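Local coordinates for protein Atg5 (Kluyveromyces marxianus, PDB 3VQI) that takes part in cytoplasm-to-vacuole transport and autophagic vesicle formation, and is the partner to which Atg12 is conjugated, at residues A[42-52]-A[83-94]. Residues are numbered along the deposited sequence; the frame is centred on the assembly and turned at random.
With EPE (4-(2-hydroxyethyl)-1-piperazine ethanesulfonic acid), chain F.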
loop_
_atom_site.group_PDB
_atom_site.type_symbol
_atom_site.label_atom_id
_atom_site.label_comp_id
_atom_site.label_asym_id
_atom_site.label_seq_id
_atom_site.Cartn_x
_atom_site.Cartn_y
_atom_site.Cartn_z
ATOM N N MET A 42 -9.784 -0.258 7.443
ATOM C CA MET A 42 -9.042 -0.796 6.305
ATOM C C MET A 42 -7.774 -1.490 6.770
ATOM O O MET A 42 -7.141 -1.077 7.749
ATOM C CB MET A 42 -8.644 0.310 5.333
ATOM C CG MET A 42 -9.779 0.933 4.553
ATOM S SD MET A 42 -9.139 2.174 3.425
ATOM C CE MET A 42 -10.685 2.847 2.754
ATOM N N LEU A 43 -7.401 -2.553 6.073
ATOM C CA LEU A 43 -6.190 -3.252 6.429
ATOM C C LEU A 43 -5.019 -2.435 5.903
ATOM O O LEU A 43 -5.072 -1.924 4.791
ATOM C CB LEU A 43 -6.200 -4.643 5.816
ATOM C CG LEU A 43 -7.203 -5.572 6.500
ATOM C CD1 LEU A 43 -7.360 -6.842 5.690
ATOM C CD2 LEU A 43 -6.732 -5.872 7.917
ATOM N N ARG A 44 -3.977 -2.288 6.715
ATOM C CA ARG A 44 -2.808 -1.530 6.309
ATOM C C ARG A 44 -2.171 -2.142 5.080
ATOM O O ARG A 44 -1.763 -1.438 4.165
ATOM C CB ARG A 44 -1.790 -1.466 7.449
ATOM C CG ARG A 44 -2.049 -0.320 8.415
ATOM C CD ARG A 44 -1.123 -0.318 9.625
ATOM N NE ARG A 44 -0.947 1.053 10.085
ATOM C CZ ARG A 44 -0.096 1.912 9.528
ATOM N NH1 ARG A 44 0.668 1.526 8.508
ATOM N NH2 ARG A 44 -0.052 3.167 9.952
ATOM N N ASP A 45 -2.093 -3.462 5.057
ATOM C CA ASP A 45 -1.501 -4.142 3.929
ATOM C C ASP A 45 -2.569 -4.698 3.015
ATOM O O ASP A 45 -2.768 -5.910 2.916
ATOM C CB ASP A 45 -0.570 -5.247 4.409
ATOM C CG ASP A 45 0.883 -4.907 4.177
ATOM O OD1 ASP A 45 1.236 -4.617 3.017
ATOM O OD2 ASP A 45 1.670 -4.924 5.145
ATOM N N ALA A 46 -3.253 -3.779 2.354
ATOM C CA ALA A 46 -4.316 -4.076 1.410
ATOM C C ALA A 46 -4.252 -2.896 0.461
ATOM O O ALA A 46 -3.411 -2.015 0.627
ATOM C CB ALA A 46 -5.652 -4.103 2.119
ATOM N N TYR A 47 -5.136 -2.863 -0.526
ATOM C CA TYR A 47 -5.144 -1.758 -1.469
ATOM C C TYR A 47 -6.439 -0.958 -1.368
ATOM O O TYR A 47 -7.516 -1.545 -1.206
ATOM C CB TYR A 47 -4.966 -2.294 -2.886
ATOM C CG TYR A 47 -3.554 -2.724 -3.182
ATOM C CD1 TYR A 47 -2.552 -1.778 -3.374
ATOM C CD2 TYR A 47 -3.221 -4.074 -3.293
ATOM C CE1 TYR A 47 -1.249 -2.158 -3.674
ATOM C CE2 TYR A 47 -1.915 -4.469 -3.596
ATOM C CZ TYR A 47 -0.934 -3.502 -3.787
ATOM O OH TYR A 47 0.346 -3.865 -4.102
ATOM N N LEU A 48 -6.327 0.371 -1.451
ATOM C CA LEU A 48 -7.501 1.244 -1.379
ATOM C C LEU A 48 -8.550 0.765 -2.342
ATOM O O LEU A 48 -9.751 0.794 -2.051
ATOM C CB LEU A 48 -7.135 2.688 -1.728
ATOM C CG LEU A 48 -6.698 3.538 -0.540
ATOM C CD1 LEU A 48 -6.283 4.929 -1.001
ATOM C CD2 LEU A 48 -7.858 3.613 0.434
ATOM N N GLY A 49 -8.085 0.308 -3.498
ATOM C CA GLY A 49 -8.994 -0.181 -4.513
ATOM C C GLY A 49 -9.879 -1.317 -4.047
ATOM O O GLY A 49 -10.958 -1.509 -4.610
ATOM N N PHE A 50 -9.450 -2.087 -3.044
ATOM C CA PHE A 50 -10.284 -3.192 -2.575
ATOM C C PHE A 50 -11.535 -2.620 -1.929
ATOM O O PHE A 50 -12.579 -3.273 -1.888
ATOM C CB PHE A 50 -9.583 -4.059 -1.512
ATOM C CG PHE A 50 -8.423 -4.881 -2.015
ATOM C CD1 PHE A 50 -8.308 -5.235 -3.348
ATOM C CD2 PHE A 50 -7.469 -5.349 -1.117
ATOM C CE1 PHE A 50 -7.254 -6.061 -3.785
ATOM C CE2 PHE A 50 -6.410 -6.178 -1.532
ATOM C CZ PHE A 50 -6.301 -6.532 -2.868
ATOM N N TYR A 51 -11.430 -1.396 -1.416
ATOM C CA TYR A 51 -12.559 -0.776 -0.723
ATOM C C TYR A 51 -13.460 0.108 -1.582
ATOM O O TYR A 51 -14.562 0.460 -1.156
ATOM C CB TYR A 51 -12.042 0.026 0.473
ATOM C CG TYR A 51 -11.271 -0.807 1.459
ATOM C CD1 TYR A 51 -11.927 -1.562 2.427
ATOM C CD2 TYR A 51 -9.882 -0.894 1.390
ATOM C CE1 TYR A 51 -11.220 -2.392 3.304
ATOM C CE2 TYR A 51 -9.158 -1.721 2.262
ATOM C CZ TYR A 51 -9.836 -2.468 3.218
ATOM O OH TYR A 51 -9.131 -3.278 4.089
ATOM N N LEU A 52 -13.000 0.445 -2.784
ATOM C CA LEU A 52 -13.745 1.305 -3.700
ATOM C C LEU A 52 -15.234 0.995 -3.878
ATOM O O LEU A 52 -16.071 1.824 -3.543
ATOM C CB LEU A 52 -13.067 1.332 -5.073
ATOM C CG LEU A 52 -12.830 2.714 -5.688
ATOM C CD1 LEU A 52 -12.664 2.577 -7.193
ATOM C CD2 LEU A 52 -13.991 3.625 -5.373
ATOM N N VAL A 83 -5.068 10.359 -4.303
ATOM C CA VAL A 83 -4.253 9.392 -3.582
ATOM C C VAL A 83 -3.709 8.366 -4.564
ATOM O O VAL A 83 -4.461 7.803 -5.350
ATOM C CB VAL A 83 -5.063 8.655 -2.509
ATOM C CG1 VAL A 83 -4.198 7.573 -1.862
ATOM C CG2 VAL A 83 -5.538 9.644 -1.453
ATOM N N PRO A 84 -2.386 8.127 -4.539
ATOM C CA PRO A 84 -1.675 7.178 -5.405
ATOM C C PRO A 84 -2.002 5.810 -4.877
ATOM O O PRO A 84 -1.156 5.196 -4.216
ATOM C CB PRO A 84 -0.196 7.494 -5.156
ATOM C CG PRO A 84 -0.194 8.834 -4.461
ATOM C CD PRO A 84 -1.446 8.781 -3.621
ATOM N N TRP A 85 -3.211 5.331 -5.161
ATOM C CA TRP A 85 -3.637 4.046 -4.638
ATOM C C TRP A 85 -2.933 2.732 -5.021
ATOM O O TRP A 85 -3.322 1.672 -4.532
ATOM C CB TRP A 85 -5.141 3.889 -4.826
ATOM C CG TRP A 85 -5.658 4.157 -6.177
ATOM C CD1 TRP A 85 -4.947 4.437 -7.304
ATOM C CD2 TRP A 85 -7.034 4.194 -6.544
ATOM N NE1 TRP A 85 -5.802 4.650 -8.362
ATOM C CE2 TRP A 85 -7.090 4.507 -7.921
ATOM C CE3 TRP A 85 -8.231 3.990 -5.841
ATOM C CZ2 TRP A 85 -8.296 4.624 -8.606
ATOM C CZ3 TRP A 85 -9.430 4.106 -6.522
ATOM C CH2 TRP A 85 -9.454 4.420 -7.893
ATOM N N GLU A 86 -1.908 2.792 -5.863
ATOM C CA GLU A 86 -1.169 1.588 -6.218
ATOM C C GLU A 86 -0.185 1.213 -5.100
ATOM O O GLU A 86 0.637 0.310 -5.257
ATOM C CB GLU A 86 -0.403 1.753 -7.549
ATOM C CG GLU A 86 0.737 2.750 -7.541
ATOM C CD GLU A 86 0.286 4.180 -7.800
ATOM O OE1 GLU A 86 1.165 5.027 -8.080
ATOM O OE2 GLU A 86 -0.934 4.460 -7.725
ATOM N N TYR A 87 -0.257 1.923 -3.978
ATOM C CA TYR A 87 0.589 1.618 -2.839
ATOM C C TYR A 87 -0.326 1.137 -1.731
ATOM O O TYR A 87 -1.480 1.551 -1.647
ATOM C CB TYR A 87 1.362 2.854 -2.376
ATOM C CG TYR A 87 2.388 3.315 -3.374
ATOM C CD1 TYR A 87 2.143 4.409 -4.208
ATOM C CD2 TYR A 87 3.588 2.620 -3.529
ATOM C CE1 TYR A 87 3.070 4.803 -5.178
ATOM C CE2 TYR A 87 4.522 2.998 -4.497
ATOM C CZ TYR A 87 4.252 4.088 -5.315
ATOM O OH TYR A 87 5.163 4.448 -6.271
ATOM N N PRO A 88 0.161 0.233 -0.872
ATOM C CA PRO A 88 -0.746 -0.213 0.191
ATOM C C PRO A 88 -1.279 0.929 1.049
ATOM O O PRO A 88 -0.609 1.952 1.223
ATOM C CB PRO A 88 0.099 -1.217 0.984
ATOM C CG PRO A 88 1.538 -0.975 0.503
ATOM C CD PRO A 88 1.377 -0.597 -0.925
ATOM N N CYS A 89 -2.492 0.742 1.568
ATOM C CA CYS A 89 -3.159 1.720 2.423
ATOM C C CYS A 89 -2.266 2.224 3.550
ATOM O O CYS A 89 -2.069 3.420 3.719
ATOM C CB CYS A 89 -4.418 1.107 3.043
ATOM S SG CYS A 89 -5.627 0.514 1.841
ATOM N N GLY A 90 -1.738 1.297 4.331
ATOM C CA GLY A 90 -0.889 1.680 5.441
ATOM C C GLY A 90 0.241 2.605 5.043
ATOM O O GLY A 90 0.570 3.555 5.764
ATOM N N VAL A 91 0.837 2.323 3.894
ATOM C CA VAL A 91 1.933 3.125 3.387
ATOM C C VAL A 91 1.457 4.547 3.091
ATOM O O VAL A 91 2.132 5.516 3.426
ATOM C CB VAL A 91 2.507 2.486 2.114
ATOM C CG1 VAL A 91 3.580 3.385 1.498
ATOM C CG2 VAL A 91 3.084 1.138 2.451
ATOM N N LEU A 92 0.282 4.666 2.483
ATOM C CA LEU A 92 -0.268 5.964 2.135
ATOM C C LEU A 92 -0.656 6.705 3.397
ATOM O O LEU A 92 -0.415 7.904 3.529
ATOM C CB LEU A 92 -1.476 5.781 1.213
ATOM C CG LEU A 92 -1.074 5.114 -0.107
ATOM C CD1 LEU A 92 -2.301 4.615 -0.874
ATOM C CD2 LEU A 92 -0.260 6.114 -0.930
ATOM N N PHE A 93 -1.257 5.976 4.330
ATOM C CA PHE A 93 -1.659 6.552 5.608
ATOM C C PHE A 93 -0.422 7.145 6.300
ATOM O O PHE A 93 -0.444 8.283 6.776
ATOM C CB PHE A 93 -2.266 5.474 6.502
ATOM C CG PHE A 93 -2.671 5.968 7.853
ATOM C CD1 PHE A 93 -3.879 6.632 8.032
ATOM C CD2 PHE A 93 -1.833 5.791 8.949
ATOM C CE1 PHE A 93 -4.254 7.116 9.285
ATOM C CE2 PHE A 93 -2.195 6.269 10.209
ATOM C CZ PHE A 93 -3.409 6.935 10.377
ATOM N N ASP A 94 0.650 6.363 6.357
ATOM C CA ASP A 94 1.880 6.811 6.988
ATOM C C ASP A 94 2.440 8.045 6.296
ATOM O O ASP A 94 2.988 8.924 6.935
ATOM C CB ASP A 94 2.945 5.705 6.946
ATOM C CG ASP A 94 2.639 4.553 7.886
ATOM O OD1 ASP A 94 1.713 4.683 8.713
ATOM O OD2 ASP A 94 3.337 3.521 7.803
HETATM N N1 EPE F . -3.093 -0.114 -10.399
HETATM C C2 EPE F . -2.669 -1.059 -9.363
HETATM C C3 EPE F . -3.015 -0.498 -7.987
HETATM N N4 EPE F . -4.452 -0.235 -7.881
HETATM C C5 EPE F . -4.790 0.795 -8.905
HETATM C C6 EPE F . -4.546 0.172 -10.297
HETATM C C7 EPE F . -4.639 0.277 -6.529
HETATM C C8 EPE F . -6.071 0.582 -6.203
HETATM O O8 EPE F . -6.125 0.893 -4.819
HETATM C C9 EPE F . -2.704 -0.736 -11.684
HETATM C C10 EPE F . -3.099 0.057 -12.930
HETATM S S EPE F . -2.478 -0.812 -14.401
HETATM O O1S EPE F . -1.049 -0.724 -14.381
HETATM O O2S EPE F . -3.066 -2.109 -14.542
HETATM O O3S EPE F . -2.939 0.004 -15.614
#
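Cys89 sits in a tightly packed part of the contact: its SG lies 3.4 Å from Leu48 N, with Met42 SD and the Tyr51 ring at greater range. Two backbone bonds clamp the start of helix 89-94 to the loop that follows strand 42-43, Cys89 N giving to Ala46 O (3.1 Å) and Gly90 N to Arg44 O (2.7 Å). Gly90 lets the backbones close in, since a side chain here would run into Arg44 CB. Leu48 points into the same core, its CD1 3.5 Å from Val83 CG1 and also against Leu92 CD1. On the Trp85 side, Leu52 CD1 reaches CZ3 of the indole at 3.6 Å, while a HEPES molecule, probably from the crystallisation liquor, lays its C8 over one indole face. With an alanine at Trp85, Leu52 would probably lose its aromatic neighbour and Leu130 O its indole N-H.

Toward the solvent side the contact becomes polar: Asp94 and Phe93 are partly exposed, while Arg44 itself is buried. Arg44, extended from CG to NE, brings NH2 to the syn side of Asp94 OD1 (2.6 Å), nearly straight and in the guanidinium plane; the NH1 bonds to this carboxylate are weak and loose. Phe93 stands almost perpendicular to the guanidinium, with CD2 3.3 Å from NH2.

Within the ubiquitin-fold UblA domain, the axes of 48-52 and 89-94 lie 107° apart and no closer than 11.8 Å, so loops and side chains make the join beside the five-stranded sheet: Ile16 of strand 15-22 backs Cys89, Leu117 and Leu119 of strand 114-121 back Leu48 and Leu52, and helix 135-155 packs against Tyr47.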